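Local coordinates for nucleoside-diphosphate-sugar epimerase (Pseudomonas aeruginosa, PDB 2X4G), which probably binds a nicotinamide dinucleotide and acts on a nucleotide-linked sugar, though its substrate and reaction are not established, at residues H244-L258 with T320-D332. Residues are numbered along the deposited sequence; the frame is centred on the assembly and turned at random.
Sequences HNLEMADLTRRIAEL and TTALDDTLLRAID
A salt bridge from Arg254 to Asp324 joins helix 248-258 to helix 323-332, NH1 lying 3.1 Å from OD2. As a hydrogen bond it is weak: the N-H...O angle is 133°, and the guanidinium and carboxylate planes are turned 58° apart, so the charges meet without a flat two-pronged pairing. Both helices belong to the C-terminal half of an NAD-dependent epimerase/dehydratase of the Rossmann clan, where strand 238-247 runs straight into the first of them. Within helix 248-258, Arg253 makes straighter bonds, NH2 to Asp250 OD1 and NH1 to Glu257 OE2, both acceptors lying in or near its guanidinium plane. The Arg254 chain is curled by bends at its second and third torsions, and its NH2 also comes against CD2 of Leu323.

At the start of the C-terminal helix, the His244 ring presents its edge to the backbone carbonyl of Thr321, with CE1 near O, while ND1 sits 3.6 Å from Leu323 CB. Leu323, with CG anti to its backbone N, sends CD2 to meet Leu246 CD2 tip to tip; Val216 of the adjoining strand 213-218 touches both leucines.

The helix axes cross at -56°, 10.5 Å apart at their closest. Farther along, Leu327 is the knob, seated in a hole formed by Leu251, Arg254, Ile255 and Leu258. Its CD1 reaches Ile255 CG1 at 3.9 Å, the two side chains crossing at about a right angle, and Arg254 contributes its CB to the wall. Ile198 of helix 196-202 touches both Ile255 and Ile331, tying a third helix to this packing. Leu258 closes the far end: CD1 rests 3.8 Å from Leu327 CB, CD2 faces Leu328 CG, and CB takes the CD1 methyl of Ile331 at 3.9 Å.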
loop_
_atom_site.group_PDB
_atom_site.type_symbol
_atom_site.label_atom_id
_atom_site.label_comp_id
_atom_site.label_asym_id
_atom_site.label_seq_id
_atom_site.Cartn_x
_atom_site.Cartn_y
_atom_site.Cartn_z
ATOM N N HIS A 244 -7.795 6.522 29.259
ATOM C CA HIS A 244 -6.773 7.558 29.489
ATOM C C HIS A 244 -6.484 8.302 28.201
ATOM O O HIS A 244 -6.274 7.673 27.156
ATOM C CB HIS A 244 -5.480 6.942 30.007
ATOM C CG HIS A 244 -5.658 6.159 31.269
ATOM N ND1 HIS A 244 -5.585 4.782 31.306
ATOM C CD2 HIS A 244 -5.953 6.556 32.529
ATOM C CE1 HIS A 244 -5.808 4.367 32.539
ATOM N NE2 HIS A 244 -6.036 5.423 33.300
ATOM N N ASN A 245 -6.493 9.636 28.270
ATOM C CA ASN A 245 -5.997 10.450 27.173
ATOM C C ASN A 245 -4.483 10.502 27.244
ATOM O O ASN A 245 -3.915 10.736 28.287
ATOM C CB ASN A 245 -6.584 11.841 27.225
ATOM C CG ASN A 245 -8.048 11.845 26.934
ATOM O OD1 ASN A 245 -8.519 11.216 26.004
ATOM N ND2 ASN A 245 -8.771 12.550 27.724
ATOM N N LEU A 246 -3.841 10.267 26.116
ATOM C CA LEU A 246 -2.457 9.861 26.105
ATOM C C LEU A 246 -1.753 10.375 24.868
ATOM O O LEU A 246 -2.253 10.211 23.764
ATOM C CB LEU A 246 -2.443 8.331 26.055
ATOM C CG LEU A 246 -1.538 7.580 27.005
ATOM C CD1 LEU A 246 -1.611 8.180 28.397
ATOM C CD2 LEU A 246 -1.988 6.158 27.021
ATOM N N GLU A 247 -0.588 10.975 25.033
ATOM C CA GLU A 247 0.278 11.212 23.894
ATOM C C GLU A 247 0.862 9.858 23.428
ATOM O O GLU A 247 1.148 8.975 24.240
ATOM C CB GLU A 247 1.397 12.200 24.272
ATOM C CG GLU A 247 0.942 13.655 24.518
ATOM C CD GLU A 247 0.635 14.408 23.237
ATOM O OE1 GLU A 247 0.744 13.795 22.158
ATOM O OE2 GLU A 247 0.282 15.608 23.294
ATOM N N MET A 248 1.028 9.697 22.121
ATOM C CA MET A 248 1.658 8.503 21.575
ATOM C C MET A 248 3.089 8.347 22.038
ATOM O O MET A 248 3.584 7.224 22.119
ATOM C CB MET A 248 1.623 8.505 20.047
ATOM C CG MET A 248 0.336 7.970 19.448
ATOM S SD MET A 248 0.228 6.161 19.578
ATOM C CE MET A 248 -0.754 6.054 21.063
ATOM N N ALA A 249 3.767 9.461 22.307
ATOM C CA ALA A 249 5.093 9.425 22.925
ATOM C C ALA A 249 5.063 8.657 24.249
ATOM O O ALA A 249 5.923 7.832 24.515
ATOM C CB ALA A 249 5.587 10.832 23.161
ATOM N N ASP A 250 4.058 8.933 25.067
ATOM C CA ASP A 250 3.979 8.386 26.419
ATOM C C ASP A 250 3.452 6.934 26.436
ATOM O O ASP A 250 3.939 6.106 27.199
ATOM C CB ASP A 250 3.133 9.317 27.315
ATOM C CG ASP A 250 3.773 10.724 27.492
ATOM O OD1 ASP A 250 4.999 10.828 27.717
ATOM O OD2 ASP A 250 3.043 11.736 27.423
ATOM N N LEU A 251 2.484 6.621 25.579
ATOM C CA LEU A 251 2.039 5.240 25.406
ATOM C C LEU A 251 3.165 4.350 24.871
ATOM O O LEU A 251 3.374 3.216 25.322
ATOM C CB LEU A 251 0.862 5.178 24.441
ATOM C CG LEU A 251 0.366 3.772 24.115
ATOM C CD1 LEU A 251 -0.123 3.135 25.381
ATOM C CD2 LEU A 251 -0.711 3.807 23.020
ATOM N N THR A 252 3.861 4.859 23.873
ATOM C CA THR A 252 5.045 4.228 23.353
ATOM C C THR A 252 6.036 3.996 24.457
ATOM O O THR A 252 6.634 2.930 24.556
ATOM C CB THR A 252 5.661 5.150 22.296
ATOM O OG1 THR A 252 5.179 4.734 21.025
ATOM C CG2 THR A 252 7.193 5.155 22.316
ATOM N N ARG A 253 6.217 5.006 25.294
ATOM C CA ARG A 253 7.302 4.976 26.269
ATOM C C ARG A 253 6.976 4.056 27.444
ATOM O O ARG A 253 7.867 3.387 27.970
ATOM C CB ARG A 253 7.661 6.401 26.731
ATOM C CG ARG A 253 8.975 6.514 27.534
ATOM C CD ARG A 253 9.160 7.891 28.183
ATOM N NE ARG A 253 7.887 8.506 28.569
ATOM C CZ ARG A 253 7.160 8.159 29.634
ATOM N NH1 ARG A 253 7.559 7.188 30.451
ATOM N NH2 ARG A 253 6.010 8.776 29.878
ATOM N N ARG A 254 5.715 3.978 27.835
ATOM C CA ARG A 254 5.394 3.201 29.019
ATOM C C ARG A 254 5.545 1.731 28.686
ATOM O O ARG A 254 6.132 0.967 29.433
ATOM C CB ARG A 254 3.991 3.506 29.536
ATOM C CG ARG A 254 3.702 5.011 29.733
ATOM C CD ARG A 254 4.036 5.545 31.127
ATOM N NE ARG A 254 3.077 5.106 32.146
ATOM C CZ ARG A 254 1.826 5.560 32.263
ATOM N NH1 ARG A 254 1.039 5.076 33.232
ATOM N NH2 ARG A 254 1.355 6.487 31.416
ATOM N N ILE A 255 5.029 1.353 27.530
ATOM C CA ILE A 255 5.112 -0.025 27.048
ATOM C C ILE A 255 6.564 -0.421 26.945
ATOM O O ILE A 255 6.930 -1.485 27.413
ATOM C CB ILE A 255 4.408 -0.193 25.668
ATOM C CG1 ILE A 255 2.894 -0.009 25.820
ATOM C CG2 ILE A 255 4.730 -1.552 25.048
ATOM C CD1 ILE A 255 2.189 0.203 24.523
ATOM N N ALA A 256 7.398 0.429 26.351
ATOM C CA ALA A 256 8.844 0.163 26.321
ATOM C C ALA A 256 9.412 -0.082 27.723
ATOM O O ALA A 256 10.089 -1.077 27.971
ATOM C CB ALA A 256 9.585 1.293 25.662
ATOM N N GLU A 257 9.120 0.817 28.648
ATOM C CA GLU A 257 9.728 0.741 29.974
ATOM C C GLU A 257 9.355 -0.560 30.672
ATOM O O GLU A 257 10.207 -1.195 31.311
ATOM C CB GLU A 257 9.355 1.969 30.808
ATOM C CG GLU A 257 10.071 3.237 30.323
ATOM C CD GLU A 257 9.424 4.534 30.811
ATOM O OE1 GLU A 257 8.476 4.464 31.632
ATOM O OE2 GLU A 257 9.866 5.625 30.367
ATOM N N LEU A 258 8.091 -0.961 30.512
ATOM C CA LEU A 258 7.567 -2.189 31.091
ATOM C C LEU A 258 8.162 -3.433 30.447
ATOM O O LEU A 258 8.359 -4.434 31.123
ATOM C CB LEU A 258 6.059 -2.222 30.943
ATOM C CG LEU A 258 5.321 -1.163 31.753
ATOM C CD1 LEU A 258 3.849 -1.194 31.398
ATOM C CD2 LEU A 258 5.569 -1.407 33.262
ATOM N N THR A 320 -11.573 2.892 36.292
ATOM C CA THR A 320 -10.910 2.938 37.591
ATOM C C THR A 320 -9.541 2.245 37.579
ATOM O O THR A 320 -8.829 2.288 38.568
ATOM C CB THR A 320 -11.836 2.358 38.728
ATOM O OG1 THR A 320 -12.401 1.107 38.344
ATOM C CG2 THR A 320 -12.981 3.280 38.994
ATOM N N THR A 321 -9.159 1.659 36.445
ATOM C CA THR A 321 -7.949 0.831 36.323
ATOM C C THR A 321 -6.734 1.678 35.941
ATOM O O THR A 321 -6.797 2.471 35.027
ATOM C CB THR A 321 -8.157 -0.311 35.266
ATOM O OG1 THR A 321 -9.375 -1.006 35.555
ATOM C CG2 THR A 321 -7.031 -1.317 35.266
ATOM N N ALA A 322 -5.629 1.517 36.664
ATOM C CA ALA A 322 -4.372 2.167 36.295
ATOM C C ALA A 322 -3.966 1.656 34.931
ATOM O O ALA A 322 -4.137 0.472 34.652
ATOM C CB ALA A 322 -3.291 1.857 37.301
ATOM N N LEU A 323 -3.442 2.553 34.095
ATOM C CA LEU A 323 -2.944 2.201 32.758
ATOM C C LEU A 323 -1.860 1.156 32.761
ATOM O O LEU A 323 -1.766 0.399 31.832
ATOM C CB LEU A 323 -2.362 3.428 32.054
ATOM C CG LEU A 323 -1.900 3.216 30.608
ATOM C CD1 LEU A 323 -3.027 2.600 29.756
ATOM C CD2 LEU A 323 -1.440 4.547 30.043
ATOM N N ASP A 324 -1.011 1.156 33.784
ATOM C CA ASP A 324 0.096 0.210 33.859
ATOM C C ASP A 324 -0.447 -1.186 34.069
ATOM O O ASP A 324 0.107 -2.158 33.534
ATOM C CB ASP A 324 1.031 0.536 35.031
ATOM C CG ASP A 324 2.059 1.600 34.702
ATOM O OD1 ASP A 324 2.888 1.875 35.609
ATOM O OD2 ASP A 324 2.056 2.148 33.566
ATOM N N ASP A 325 -1.501 -1.293 34.877
ATOM C CA ASP A 325 -2.102 -2.590 35.173
ATOM C C ASP A 325 -2.681 -3.186 33.887
ATOM O O ASP A 325 -2.610 -4.388 33.674
ATOM C CB ASP A 325 -3.181 -2.472 36.258
ATOM C CG ASP A 325 -2.626 -1.952 37.579
ATOM O OD1 ASP A 325 -2.065 -2.737 38.358
ATOM O OD2 ASP A 325 -2.740 -0.739 37.849
ATOM N N THR A 326 -3.225 -2.330 33.026
ATOM C CA THR A 326 -3.785 -2.767 31.750
ATOM C C THR A 326 -2.673 -3.202 30.831
ATOM O O THR A 326 -2.700 -4.307 30.309
ATOM C CB THR A 326 -4.528 -1.647 31.067
ATOM O OG1 THR A 326 -5.630 -1.266 31.882
ATOM C CG2 THR A 326 -5.008 -2.074 29.722
ATOM N N LEU A 327 -1.687 -2.336 30.650
ATOM C CA LEU A 327 -0.546 -2.682 29.828
ATOM C C LEU A 327 0.194 -3.910 30.330
ATOM O O LEU A 327 0.717 -4.640 29.515
ATOM C CB LEU A 327 0.457 -1.533 29.712
ATOM C CG LEU A 327 -0.064 -0.199 29.213
ATOM C CD1 LEU A 327 1.095 0.775 29.179
ATOM C CD2 LEU A 327 -0.737 -0.372 27.868
ATOM N N LEU A 328 0.273 -4.135 31.643
ATOM C CA LEU A 328 0.916 -5.361 32.162
ATOM C C LEU A 328 0.097 -6.627 31.914
ATOM O O LEU A 328 0.661 -7.706 31.738
ATOM C CB LEU A 328 1.253 -5.247 33.647
ATOM C CG LEU A 328 2.639 -4.641 33.907
ATOM C CD1 LEU A 328 2.814 -4.213 35.353
ATOM C CD2 LEU A 328 3.719 -5.626 33.504
ATOM N N ARG A 329 -1.221 -6.511 31.891
ATOM C CA ARG A 329 -2.065 -7.686 31.817
ATOM C C ARG A 329 -2.050 -8.169 30.379
ATOM O O ARG A 329 -2.016 -9.370 30.110
ATOM C CB ARG A 329 -3.474 -7.333 32.254
ATOM C CG ARG A 329 -4.275 -8.473 32.831
ATOM C CD ARG A 329 -5.714 -8.055 33.069
ATOM N NE ARG A 329 -5.762 -6.926 34.001
ATOM C CZ ARG A 329 -6.383 -5.760 33.793
ATOM N NH1 ARG A 329 -7.087 -5.507 32.688
ATOM N NH2 ARG A 329 -6.311 -4.832 34.735
ATOM N N ALA A 330 -2.059 -7.208 29.461
ATOM C CA ALA A 330 -1.871 -7.472 28.053
ATOM C C ALA A 330 -0.509 -8.101 27.833
ATOM O O ALA A 330 -0.390 -9.175 27.238
ATOM C CB ALA A 330 -1.999 -6.184 27.251
ATOM N N ILE A 331 0.525 -7.435 28.324
ATOM C CA ILE A 331 1.870 -7.959 28.202
ATOM C C ILE A 331 1.942 -9.408 28.648
ATOM O O ILE A 331 2.497 -10.212 27.947
ATOM C CB ILE A 331 2.901 -7.109 28.968
ATOM C CG1 ILE A 331 3.192 -5.832 28.179
ATOM C CG2 ILE A 331 4.212 -7.883 29.158
ATOM C CD1 ILE A 331 4.014 -4.817 28.943
ATOM N N ASP A 332 1.366 -9.745 29.787
ATOM C CA ASP A 332 1.436 -11.117 30.296
ATOM C C ASP A 332 0.679 -12.130 29.437
ATOM O O ASP A 332 1.158 -13.251 29.201
ATOM C CB ASP A 332 0.903 -11.186 31.730
ATOM C CG ASP A 332 1.857 -10.567 32.733
ATOM O OD1 ASP A 332 3.064 -10.409 32.419
ATOM O OD2 ASP A 332 1.393 -10.235 33.843
#